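Local coordinates for glyoxalase family protein (Enterococcus faecalis, PDB 2P25) that is of unknown specific function but belongs to the glyoxalase/bleomycin resistance protein/dioxygenase superfamily, built from two similar four-stranded sheet modules and assembled as a two-chain complex, at residues Ala10-Asn15 and Asp60-Arg65; Leu32-Arg37 and Ile43-Lys48; Glu82-Val87 and Glu99-Asp104; Phe90-Glu93 and Glu97-Pro100; Thr112-Phe115 and Pro121-Leu124. All coordinates share one frame; numbering follows the deposited sequence. Where two conformers were deposited one is given.

Contact 1. Residues Ala10-Asn15 and Asp60-Arg65; sequences AINASN and DQFPAR
N12 and F62 show how an amide can serve as a flat packing surface. The carboxamide of N12 lies stacked on one face of the F62 ring, the two planes only 11° apart, although the side chains as a whole cross at about a right angle. CB of N12 sits over that face toward the rim, 3.8 Å from the ring centroid, in a CH-pi contact. Farther out, OD1 of N12 is 3.7 Å from CZ of F62, and N12 ND2 passes 4.0 Å from CE1 of F62, so the amide lies over the outer part of the ring. At the ring edge the carbonyl O of A13 lies in plane, 3.6 Å from CD2 of F62.

This stack is the close part of the contact. Both polar ends of the N12 amide are engaged by the second subunit: OD1 accepts from R75 of that chain, while ND2 donates to A71 O and E70 OE1 there. Those bonds should fix the amide's rotation and hold it flat against the ring. Toward S14 and D60 the contact slackens; S14 O and D60 N are 4.0 Å apart, and the D60 carboxylate turns away on the exposed side. S14 OG instead bonds to D118.

Strand 6-13 pairs with strand 52-58 on one side, and A10, I11 and N12 form an antiparallel ladder with a strand of the second subunit. The loop after strand 52-58 thus folds back over an edge strand whose sheet continues across the dimer interface, an intersubunit beta sheet.

Contact 2. Residues Leu32-Arg37 and Ile43-Lys48; sequences LRENHR and IKLDLK
A beta hairpin with a classic bulge joins L32-R37 to I43-K48. L32 and R33 both face D46, whose carbonyl O accepts from L32 N at 2.8 Å and from R33 N at 3.2 Å. Beyond the bulge the ladder is regular, N35 and K44 forming a hydrogen-bonded pair.

On the face carrying R33, N35, K44 and D46, charges form a network. R33 NH2 reaches D46 OD2 at 2.9 Å; the acceptor lies in the guanidinium plane, yet the donor comes from above the carboxylate plane. A bend at chi3 (66°) brings the arginine tip back over the neighbouring strand. K44 NZ approaches the same carboxylate, 3.1 Å from D46 OD1 on its syn lone pair, and also pairs with E55. A water links N35 ND2 to K44 O.

The other face mixes I43 and L45 with a histidine-glutamate pair. CG1 of I43 sits over the centre of the H36 ring, 3.9 Å from its centroid, while H36 NE2 donates, in its ring plane, to the anti lone pair of E34 OE2, 3.0 Å away. E34 OE1 bonds to Y16.

Strand 42-49 runs between strands 30-37 and 52-58, with helix 16-26 packed on I43, L45 and L47.

Contact 3. Residues Glu82-Val87 and Glu99-Asp104; sequences EHIEEV and EPLRVD
L101 lays its two methyl branches against successive residues of the first helical turn, one apolar and one charged. Its single methyl CD1 lies against two branches of I84, 3.6 Å from CG2 and 3.7 Å from CD1 of that residue. The two side chains run antiparallel alongside one another. CG of L101 points opposite its backbone N (chi1 -159°), a setting that carries both methyls toward the helix.

The second branch, CD2 of L101, comes within 3.7 Å of OE2 of E85, whose chain crosses the leucine at about a right angle. E85 is bent at chi2 (89°), which brings its carboxylate round to this side; OE2 has its polar partner in K110, with which it forms a salt bridge.

Helix 84-93, with H83 at its N-cap position, covers one face of the sheet of this module, and L101 meets its first turn beside the short edge strand 102-103. I84 extends the packing inward, touching L124 and K110 of the sheet strands. On the later segment, R102 NH1 pairs with E99 OE1 at 2.9 Å, a salt bridge that spans P100 and L101; the bond is tilted 24° from the guanidinium plane.

Contact 4. Residues Phe90-Glu93 and Glu97-Pro100; sequences FLNE and ETEP
T98 directs its CB toward helix residues 90-93, and from there its two branches part to meet different neighbours. CB itself faces the N92 side chain. One branch, CG2, reaches the methyl CD1 of L91 at 3.9 Å, the two side chains crossing at about a right angle; this is the apolar half of the contact. The other branch ends at OG1, which sits between the backbone N and the carbonyl carbon (chi1 45°) and thereby faces the tip of N92. The terminal amide of N92 is close to this hydroxyl, and the N92 side chain also crosses T98 at about a right angle.

The same division appears on the helix. L91 and N92 are successive residues: the first supplies a buried methyl, the second an exposed polar end, so a single threonine is matched branch by branch. E97, with its CB directed away, approaches mainly through its backbone, its CA lying 5.6 Å from CA of N92.

The chain thus returns alongside the last turn of helix 84-93 as it heads for strand 102-103. L91 and T98 both rest on F114 of strand 110-115, L91 also touches I96 and L27, and F3 of the second subunit packs on F90 and L91.

Contact 5. Residues Thr112-Phe115 and Pro121-Leu124; sequences TFFF and PLEL
F114 and L122 form the apolar centre, with CB of L122 over one face of the F114 ring, 3.8 Å from its centroid. The ring reaches across the hairpin because its CG stands between the backbone N and the carbonyl carbon (chi1 62°). CD1 of L122 touches CE1 of F114 at 3.6 Å, and CD2 of L124 meets CE2 of the same ring at 3.7 Å, the L124 chain crossing it at about a right angle. Helix 84-93 covers this side through L91, I84 and V87.

Across the sheet, F113, F115, P121 and E123 share the other face. CB of P121 touches both F113 and F115, at 3.8 Å from CD1 of the first and CE1 of the second. The aliphatic part of E123 lies over the F113 ring, and its OE1 comes to 3.3 Å from CZ of F113, with carboxylate and ring planes 79° apart. H76 adds an edge-to-face ring contact to F113.

At the polar edge, E123 OE2 bonds to H8 of the second subunit, and T112 OG1 to E99 O. Between the strands, F114 and L122 exchange backbone bonds, as do T112 and L124; L122 N to F114 O is 2.8 Å. With strand 121-125 also paired to strand 73-80, this is a twisted antiparallel hairpin at the heart of a four-stranded sheet, the mixed-sheet module characteristic of the glyoxalase superfamily.

Two sheets with the same 1-4-3-2 strand order organise these contacts, as the paired modules of a glyoxalase fold do. Contacts 1 and 2 belong to the first, their centres about 15 Å apart, with contact 2 nested in the loop closed by contact 1; both close before contacts 3, 4 and 5 begin. These three gather round the second, centres 9 to 10 Å apart; contacts 3 and 4 share E99, P100 and helix 84-93. E99 also meets contact 5 through backbone and side chain. Contacts 2 and 3 lie farthest apart, about 31 Å between centres. R65 of contact 1 packs on P121 of contact 5, joining the modules, and all five contacts touch the second subunit.

Contact 1. Residues Ala10-Asn15 and Asp60-Arg65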
# COMPACT_ATOMS: atom_id res chain seq x y z
N ALA A 10 5.24 -0.49 -1.95
CA ALA A 10 6.41 0.40 -1.76
C ALA A 10 6.13 1.49 -0.72
O ALA A 10 5.03 2.04 -0.65
CB ALA A 10 6.79 1.07 -3.07
N ILE A 11 7.16 1.81 0.07
CA ILE A 11 7.05 2.78 1.18
C ILE A 11 8.22 3.73 1.06
O ILE A 11 9.32 3.32 0.71
CB ILE A 11 7.13 2.02 2.55
CG1 ILE A 11 5.85 1.22 2.78
CG2 ILE A 11 7.39 3.00 3.74
CD1 ILE A 11 6.05 0.09 3.85
N ASN A 12 7.97 5.00 1.37
CA ASN A 12 9.02 6.04 1.46
C ASN A 12 9.33 6.26 2.94
O ASN A 12 8.40 6.51 3.71
CB ASN A 12 8.55 7.38 0.85
CG ASN A 12 8.35 7.31 -0.66
OD1 ASN A 12 8.92 6.44 -1.32
ND2 ASN A 12 7.54 8.24 -1.21
N ALA A 13 10.61 6.14 3.31
CA ALA A 13 11.06 6.27 4.69
C ALA A 13 12.18 7.29 4.76
O ALA A 13 12.88 7.54 3.75
CB ALA A 13 11.56 4.91 5.23
N SER A 14 12.41 7.84 5.96
CA SER A 14 13.38 8.95 6.08
C SER A 14 14.78 8.53 6.51
O SER A 14 15.77 9.19 6.16
CB SER A 14 12.90 10.01 7.08
OG SER A 14 12.83 9.44 8.37
N ASN A 15 14.89 7.45 7.27
CA ASN A 15 16.14 7.14 7.94
C ASN A 15 16.49 5.67 7.86
O ASN A 15 15.67 4.81 8.18
CB ASN A 15 16.02 7.58 9.41
CG ASN A 15 17.29 7.31 10.23
OD1 ASN A 15 17.51 6.21 10.76
ND2 ASN A 15 18.13 8.33 10.33
N ASP A 60 16.26 11.48 2.90
CA ASP A 60 15.88 12.63 3.70
C ASP A 60 15.14 13.69 2.88
O ASP A 60 14.81 14.75 3.40
CB ASP A 60 17.09 13.22 4.44
CG ASP A 60 18.10 13.82 3.51
OD1 ASP A 60 17.94 13.70 2.28
OD2 ASP A 60 19.09 14.42 4.01
N GLN A 61 14.86 13.41 1.62
CA GLN A 61 14.20 14.40 0.76
C GLN A 61 12.67 14.41 0.89
O GLN A 61 12.00 15.40 0.50
CB GLN A 61 14.63 14.21 -0.69
CG GLN A 61 16.12 14.53 -0.88
CD GLN A 61 16.42 16.01 -0.64
OE1 GLN A 61 16.95 16.41 0.41
NE2 GLN A 61 16.06 16.85 -1.61
N PHE A 62 12.12 13.33 1.43
CA PHE A 62 10.67 13.21 1.50
C PHE A 62 10.12 14.03 2.67
O PHE A 62 10.51 13.80 3.81
CB PHE A 62 10.26 11.76 1.73
CG PHE A 62 10.81 10.77 0.74
CD1 PHE A 62 10.64 10.94 -0.63
CD2 PHE A 62 11.45 9.62 1.19
CE1 PHE A 62 11.13 9.99 -1.54
CE2 PHE A 62 11.93 8.65 0.29
CZ PHE A 62 11.78 8.83 -1.05
N PRO A 63 9.17 14.95 2.42
CA PRO A 63 8.50 15.64 3.52
C PRO A 63 7.51 14.73 4.26
O PRO A 63 7.22 13.61 3.81
CB PRO A 63 7.72 16.77 2.80
CG PRO A 63 7.41 16.18 1.48
CD PRO A 63 8.65 15.39 1.11
N ALA A 64 6.97 15.24 5.36
CA ALA A 64 6.08 14.48 6.23
C ALA A 64 4.87 13.93 5.48
O ALA A 64 4.33 14.57 4.57
CB ALA A 64 5.60 15.34 7.39
N ARG A 65 4.42 12.76 5.91
CA ARG A 65 3.21 12.17 5.36
C ARG A 65 2.04 13.11 5.71
O ARG A 65 1.84 13.45 6.88
CB ARG A 65 2.99 10.81 6.02
CG ARG A 65 1.72 10.12 5.52
CD ARG A 65 1.50 8.81 6.27
NE ARG A 65 0.27 8.15 5.83
CZ ARG A 65 -0.93 8.37 6.36
NH1 ARG A 65 -1.09 9.26 7.34
NH2 ARG A 65 -1.98 7.70 5.88

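Contact 2. Residues Leu32-Arg37 and Ile43-Lys48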
# COMPACT_ATOMS: atom_id res chain seq x y z
N LEU A 32 15.97 -8.82 1.11
CA LEU A 32 16.09 -9.46 -0.20
C LEU A 32 17.20 -8.80 -1.00
O LEU A 32 18.06 -9.48 -1.55
CB LEU A 32 14.76 -9.35 -0.95
CG LEU A 32 14.66 -10.07 -2.29
CD1 LEU A 32 14.86 -11.56 -2.07
CD2 LEU A 32 13.27 -9.78 -2.86
N ARG A 33 17.15 -7.47 -1.09
CA ARG A 33 18.21 -6.72 -1.75
C ARG A 33 18.34 -5.32 -1.15
O ARG A 33 17.39 -4.79 -0.60
CB ARG A 33 18.06 -6.72 -3.29
CG ARG A 33 16.94 -5.93 -3.86
CD ARG A 33 16.89 -6.13 -5.41
NE ARG A 33 16.55 -7.50 -5.77
CZ ARG A 33 15.31 -8.01 -5.71
NH1 ARG A 33 15.09 -9.27 -6.06
NH2 ARG A 33 14.28 -7.26 -5.32
N GLU A 34 19.53 -4.74 -1.24
CA GLU A 34 19.76 -3.35 -0.81
C GLU A 34 20.69 -2.72 -1.83
O GLU A 34 21.73 -3.28 -2.13
CB GLU A 34 20.42 -3.25 0.59
CG GLU A 34 20.72 -1.77 0.98
CD GLU A 34 21.38 -1.55 2.36
OE1 GLU A 34 21.16 -2.36 3.25
OE2 GLU A 34 22.09 -0.52 2.53
N ASN A 35 20.29 -1.57 -2.38
CA ASN A 35 21.13 -0.87 -3.35
C ASN A 35 21.00 0.63 -3.24
O ASN A 35 19.90 1.14 -3.05
CB ASN A 35 20.71 -1.26 -4.77
CG ASN A 35 21.13 -2.67 -5.13
OD1 ASN A 35 22.29 -2.93 -5.46
ND2 ASN A 35 20.17 -3.60 -5.07
N HIS A 36 22.11 1.34 -3.41
CA HIS A 36 22.12 2.81 -3.29
C HIS A 36 22.01 3.41 -4.68
O HIS A 36 22.78 3.06 -5.57
CB HIS A 36 23.40 3.24 -2.56
CG HIS A 36 23.54 2.64 -1.19
ND1 HIS A 36 24.38 3.15 -0.22
CD2 HIS A 36 22.93 1.57 -0.62
CE1 HIS A 36 24.29 2.42 0.88
NE2 HIS A 36 23.41 1.46 0.67
N ARG A 37 21.04 4.29 -4.88
CA ARG A 37 20.81 4.86 -6.20
C ARG A 37 21.34 6.30 -6.23
O ARG A 37 20.63 7.22 -5.82
CB ARG A 37 19.32 4.82 -6.55
CG ARG A 37 18.69 3.45 -6.42
CD ARG A 37 17.25 3.57 -5.99
NE ARG A 37 16.31 3.48 -7.10
CZ ARG A 37 15.27 4.29 -7.29
NH1 ARG A 37 14.99 5.28 -6.45
NH2 ARG A 37 14.49 4.09 -8.35
N ILE A 43 18.33 5.12 -0.97
CA ILE A 43 18.63 3.72 -0.82
C ILE A 43 17.33 2.97 -1.12
O ILE A 43 16.27 3.37 -0.64
CB ILE A 43 19.12 3.38 0.60
CG1 ILE A 43 20.44 4.12 0.90
CG2 ILE A 43 19.30 1.85 0.77
CD1 ILE A 43 20.89 4.01 2.32
N LYS A 44 17.42 1.91 -1.93
CA LYS A 44 16.28 1.05 -2.23
C LYS A 44 16.48 -0.28 -1.51
O LYS A 44 17.40 -1.03 -1.82
CB LYS A 44 16.12 0.83 -3.73
CG LYS A 44 14.80 0.21 -4.15
CD LYS A 44 14.66 0.17 -5.68
CE LYS A 44 13.42 -0.61 -6.09
NZ LYS A 44 13.54 -2.04 -5.72
N LEU A 45 15.63 -0.55 -0.53
CA LEU A 45 15.72 -1.74 0.30
C LEU A 45 14.50 -2.61 0.03
O LEU A 45 13.36 -2.16 0.29
CB LEU A 45 15.80 -1.29 1.78
CG LEU A 45 15.90 -2.33 2.89
CD1 LEU A 45 17.19 -3.19 2.74
CD2 LEU A 45 15.79 -1.69 4.26
N ASP A 46 14.71 -3.79 -0.56
CA ASP A 46 13.63 -4.77 -0.79
C ASP A 46 13.62 -5.83 0.31
O ASP A 46 14.64 -6.45 0.59
CB ASP A 46 13.74 -5.46 -2.15
CG ASP A 46 13.55 -4.50 -3.33
OD1 ASP A 46 12.57 -3.75 -3.34
OD2 ASP A 46 14.37 -4.52 -4.26
N LEU A 47 12.46 -6.03 0.91
CA LEU A 47 12.31 -6.91 2.08
C LEU A 47 11.28 -7.98 1.79
O LEU A 47 10.32 -7.75 1.05
CB LEU A 47 11.85 -6.10 3.30
CG LEU A 47 12.72 -4.92 3.76
CD1 LEU A 47 12.16 -4.24 4.99
CD2 LEU A 47 14.16 -5.37 4.02
N LYS A 48 11.45 -9.14 2.41
CA LYS A 48 10.58 -10.25 2.13
C LYS A 48 10.16 -10.82 3.47
O LYS A 48 11.01 -11.06 4.33
CB LYS A 48 11.37 -11.33 1.37
CG LYS A 48 10.54 -12.39 0.65
CD LYS A 48 10.32 -11.99 -0.82
CE LYS A 48 9.61 -13.09 -1.59
NZ LYS A 48 8.17 -13.15 -1.19
O HOH W 1 17.35 -2.69 -4.15

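Contact 3. Residues Glu82-Val87 and Glu99-Asp104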
# COMPACT_ATOMS: atom_id res chain seq x y z
N GLU A 82 -4.23 -13.70 13.70
CA GLU A 82 -5.09 -14.74 14.24
C GLU A 82 -5.64 -14.32 15.60
O GLU A 82 -6.84 -14.42 15.85
CB GLU A 82 -4.30 -16.04 14.37
CG GLU A 82 -3.62 -16.47 13.07
CD GLU A 82 -2.90 -17.83 13.13
OE1 GLU A 82 -2.91 -18.53 14.19
OE2 GLU A 82 -2.31 -18.20 12.07
N HIS A 83 -4.76 -13.88 16.49
CA HIS A 83 -5.20 -13.42 17.79
C HIS A 83 -4.46 -12.13 18.09
O HIS A 83 -3.24 -12.10 18.30
CB HIS A 83 -5.01 -14.49 18.88
CG HIS A 83 -5.99 -14.37 20.01
ND1 HIS A 83 -5.65 -13.89 21.25
CD2 HIS A 83 -7.32 -14.65 20.06
CE1 HIS A 83 -6.72 -13.88 22.02
NE2 HIS A 83 -7.74 -14.34 21.32
N ILE A 84 -5.23 -11.05 18.03
CA ILE A 84 -4.67 -9.68 18.04
C ILE A 84 -3.92 -9.29 19.32
O ILE A 84 -2.90 -8.61 19.26
CB ILE A 84 -5.76 -8.66 17.67
CG1 ILE A 84 -5.12 -7.33 17.24
CG2 ILE A 84 -6.79 -8.51 18.81
CD1 ILE A 84 -6.09 -6.47 16.44
N GLU A 85 -4.38 -9.79 20.47
CA GLU A 85 -3.78 -9.44 21.76
C GLU A 85 -2.31 -9.82 21.83
O GLU A 85 -1.48 -9.05 22.35
CB GLU A 85 -4.59 -10.09 22.91
CG GLU A 85 -5.96 -9.42 23.08
CD GLU A 85 -7.08 -10.05 22.23
OE1 GLU A 85 -6.84 -11.01 21.46
OE2 GLU A 85 -8.24 -9.57 22.33
N GLU A 86 -1.96 -11.00 21.30
CA GLU A 86 -0.56 -11.44 21.32
C GLU A 86 0.33 -10.60 20.42
O GLU A 86 1.49 -10.34 20.75
CB GLU A 86 -0.40 -12.93 21.01
CG GLU A 86 -0.68 -13.36 19.60
CD GLU A 86 -0.36 -14.83 19.37
OE1 GLU A 86 -0.08 -15.53 20.36
OE2 GLU A 86 -0.42 -15.30 18.20
N VAL A 87 -0.22 -10.18 19.28
CA VAL A 87 0.55 -9.34 18.35
C VAL A 87 0.78 -7.96 18.99
O VAL A 87 1.89 -7.41 18.95
CB VAL A 87 -0.08 -9.27 16.95
CG1 VAL A 87 0.86 -8.53 15.99
CG2 VAL A 87 -0.35 -10.70 16.42
N GLU A 99 -2.69 1.70 19.30
CA GLU A 99 -3.95 2.32 19.69
C GLU A 99 -4.83 1.34 20.48
O GLU A 99 -4.67 0.12 20.35
CB GLU A 99 -4.73 2.83 18.48
CG GLU A 99 -4.02 3.94 17.71
CD GLU A 99 -4.86 4.45 16.58
OE1 GLU A 99 -5.82 3.75 16.17
OE2 GLU A 99 -4.54 5.54 16.08
N PRO A 100 -5.75 1.86 21.32
CA PRO A 100 -6.67 0.94 22.00
C PRO A 100 -7.42 0.05 21.00
O PRO A 100 -7.77 0.48 19.91
CB PRO A 100 -7.67 1.88 22.70
CG PRO A 100 -6.94 3.19 22.82
CD PRO A 100 -5.97 3.27 21.69
N LEU A 101 -7.67 -1.18 21.42
CA LEU A 101 -8.34 -2.17 20.61
C LEU A 101 -9.79 -1.72 20.38
O LEU A 101 -10.43 -1.20 21.28
CB LEU A 101 -8.32 -3.49 21.38
CG LEU A 101 -8.48 -4.85 20.74
CD1 LEU A 101 -7.58 -5.02 19.52
CD2 LEU A 101 -8.23 -5.93 21.81
N ARG A 102 -10.28 -1.91 19.16
CA ARG A 102 -11.71 -1.73 18.89
C ARG A 102 -12.20 -2.74 17.88
O ARG A 102 -11.45 -3.59 17.44
CB ARG A 102 -11.98 -0.32 18.38
CG ARG A 102 -11.15 0.06 17.17
CD ARG A 102 -10.78 1.49 17.33
NE ARG A 102 -10.20 2.09 16.14
CZ ARG A 102 -8.90 2.28 15.96
NH1 ARG A 102 -7.99 1.89 16.87
NH2 ARG A 102 -8.51 2.87 14.84
N VAL A 103 -13.48 -2.66 17.52
CA VAL A 103 -14.04 -3.54 16.51
C VAL A 103 -14.40 -2.76 15.26
O VAL A 103 -14.74 -1.57 15.31
CB VAL A 103 -15.27 -4.32 17.03
CG1 VAL A 103 -14.87 -5.25 18.18
CG2 VAL A 103 -16.37 -3.36 17.47
N ASP A 104 -14.28 -3.43 14.12
CA ASP A 104 -14.59 -2.85 12.82
C ASP A 104 -16.10 -2.53 12.76
O ASP A 104 -16.92 -3.37 13.12
CB ASP A 104 -14.19 -3.86 11.73
CG ASP A 104 -13.92 -3.21 10.37
OD1 ASP A 104 -14.23 -2.01 10.20
OD2 ASP A 104 -13.39 -3.90 9.47

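Contact 4. Residues Phe90-Glu93 and Glu97-Pro100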
# COMPACT_ATOMS: atom_id res chain seq x y z
N PHE A 90 3.45 -8.35 21.63
CA PHE A 90 4.74 -8.44 20.93
C PHE A 90 5.26 -7.05 20.52
O PHE A 90 6.40 -6.70 20.81
CB PHE A 90 4.68 -9.39 19.71
CG PHE A 90 5.89 -9.28 18.81
CD1 PHE A 90 7.05 -9.98 19.11
CD2 PHE A 90 5.86 -8.45 17.69
CE1 PHE A 90 8.18 -9.87 18.28
CE2 PHE A 90 6.97 -8.33 16.86
CZ PHE A 90 8.13 -9.03 17.16
N LEU A 91 4.40 -6.25 19.90
CA LEU A 91 4.80 -4.92 19.47
C LEU A 91 5.15 -4.04 20.68
O LEU A 91 6.19 -3.35 20.68
CB LEU A 91 3.70 -4.26 18.64
CG LEU A 91 3.42 -4.90 17.27
CD1 LEU A 91 2.14 -4.26 16.68
CD2 LEU A 91 4.61 -4.62 16.36
N ASN A 92 4.29 -4.07 21.70
CA ASN A 92 4.51 -3.22 22.87
C ASN A 92 5.83 -3.59 23.55
O ASN A 92 6.57 -2.70 24.01
CB ASN A 92 3.33 -3.32 23.86
CG ASN A 92 2.03 -2.77 23.30
OD1 ASN A 92 1.99 -2.07 22.26
ND2 ASN A 92 0.95 -3.07 23.99
N GLU A 93 6.15 -4.87 23.55
CA GLU A 93 7.39 -5.31 24.18
C GLU A 93 8.60 -4.73 23.41
O GLU A 93 9.65 -4.46 24.02
CB GLU A 93 7.48 -6.82 24.23
CG GLU A 93 8.69 -7.29 25.04
CD GLU A 93 8.86 -8.80 25.02
OE1 GLU A 93 8.68 -9.41 23.95
OE2 GLU A 93 9.18 -9.38 26.07
N GLU A 97 4.16 1.37 20.16
CA GLU A 97 2.84 1.68 20.72
C GLU A 97 1.68 1.29 19.81
O GLU A 97 1.80 1.32 18.58
CB GLU A 97 2.75 3.16 21.07
CG GLU A 97 3.73 3.55 22.13
CD GLU A 97 3.39 4.90 22.73
OE1 GLU A 97 2.31 5.01 23.35
OE2 GLU A 97 4.20 5.85 22.56
N THR A 98 0.57 0.88 20.42
CA THR A 98 -0.62 0.51 19.67
C THR A 98 -1.78 1.32 20.20
O THR A 98 -1.83 1.65 21.41
CB THR A 98 -0.91 -1.01 19.78
OG1 THR A 98 -0.78 -1.44 21.13
CG2 THR A 98 0.06 -1.82 18.90
N GLU A 99 -2.69 1.70 19.30
CA GLU A 99 -3.95 2.32 19.69
C GLU A 99 -4.83 1.34 20.48
O GLU A 99 -4.67 0.12 20.35
CB GLU A 99 -4.73 2.83 18.48
CG GLU A 99 -4.02 3.94 17.71
CD GLU A 99 -4.86 4.45 16.58
OE1 GLU A 99 -5.82 3.75 16.17
OE2 GLU A 99 -4.54 5.54 16.08
N PRO A 100 -5.75 1.86 21.32
CA PRO A 100 -6.67 0.94 22.00
C PRO A 100 -7.42 0.05 21.00
O PRO A 100 -7.77 0.48 19.91
CB PRO A 100 -7.67 1.88 22.70
CG PRO A 100 -6.94 3.19 22.82
CD PRO A 100 -5.97 3.27 21.69

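Contact 5. Residues Thr112-Phe115 and Pro121-Leu124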
# COMPACT_ATOMS: atom_id res chain seq x y z
N THR A 112 -6.67 -2.74 15.40
CA THR A 112 -6.03 -1.56 15.96
C THR A 112 -4.95 -1.11 14.96
O THR A 112 -4.74 -1.76 13.92
CB THR A 112 -5.42 -1.81 17.35
OG1 THR A 112 -5.02 -0.54 17.92
CG2 THR A 112 -4.20 -2.76 17.25
N PHE A 113 -4.27 -0.01 15.29
CA PHE A 113 -3.19 0.55 14.48
C PHE A 113 -1.94 0.74 15.31
O PHE A 113 -1.99 1.02 16.51
CB PHE A 113 -3.56 1.93 13.93
CG PHE A 113 -4.50 1.91 12.75
CD1 PHE A 113 -4.00 1.88 11.45
CD2 PHE A 113 -5.87 1.89 12.95
CE1 PHE A 113 -4.88 1.88 10.35
CE2 PHE A 113 -6.77 1.89 11.86
CZ PHE A 113 -6.28 1.86 10.57
N PHE A 114 -0.80 0.56 14.64
CA PHE A 114 0.48 1.03 15.13
C PHE A 114 1.08 1.84 13.98
O PHE A 114 0.45 1.98 12.93
CB PHE A 114 1.39 -0.11 15.60
CG PHE A 114 1.76 -1.12 14.54
CD1 PHE A 114 3.08 -1.18 14.05
CD2 PHE A 114 0.83 -2.05 14.08
CE1 PHE A 114 3.45 -2.12 13.09
CE2 PHE A 114 1.18 -2.98 13.11
CZ PHE A 114 2.50 -3.03 12.63
N PHE A 115 2.26 2.43 14.17
CA PHE A 115 2.79 3.38 13.19
C PHE A 115 4.24 3.13 13.00
O PHE A 115 4.95 2.78 13.95
CB PHE A 115 2.55 4.82 13.68
CG PHE A 115 1.10 5.12 13.88
CD1 PHE A 115 0.34 5.61 12.82
CD2 PHE A 115 0.46 4.83 15.11
CE1 PHE A 115 -1.04 5.82 12.99
CE2 PHE A 115 -0.90 5.04 15.27
CZ PHE A 115 -1.64 5.53 14.22
N PRO A 121 0.49 4.70 9.10
CA PRO A 121 -0.41 3.78 9.83
C PRO A 121 -0.34 2.36 9.30
O PRO A 121 -0.44 2.11 8.08
CB PRO A 121 -1.82 4.38 9.60
CG PRO A 121 -1.56 5.81 9.09
CD PRO A 121 -0.26 5.71 8.34
N LEU A 122 -0.20 1.42 10.24
CA LEU A 122 -0.17 0.00 9.93
C LEU A 122 -1.24 -0.63 10.78
O LEU A 122 -1.25 -0.48 12.01
CB LEU A 122 1.21 -0.59 10.24
CG LEU A 122 2.35 0.03 9.40
CD1 LEU A 122 3.72 -0.44 9.92
CD2 LEU A 122 2.16 -0.41 7.92
N GLU A 123 -2.18 -1.31 10.14
CA GLU A 123 -3.31 -1.88 10.87
C GLU A 123 -3.10 -3.36 11.19
O GLU A 123 -2.53 -4.10 10.38
CB GLU A 123 -4.55 -1.69 10.03
CG GLU A 123 -5.87 -2.00 10.71
CD GLU A 123 -7.01 -1.99 9.71
OE1 GLU A 123 -7.29 -0.92 9.14
OE2 GLU A 123 -7.59 -3.04 9.43
N LEU A 124 -3.61 -3.79 12.35
CA LEU A 124 -3.80 -5.21 12.66
C LEU A 124 -5.29 -5.48 12.63
O LEU A 124 -6.09 -4.72 13.20
CB LEU A 124 -3.26 -5.50 14.07
CG LEU A 124 -1.79 -5.23 14.39
CD1 LEU A 124 -1.49 -5.54 15.87
CD2 LEU A 124 -0.89 -6.04 13.47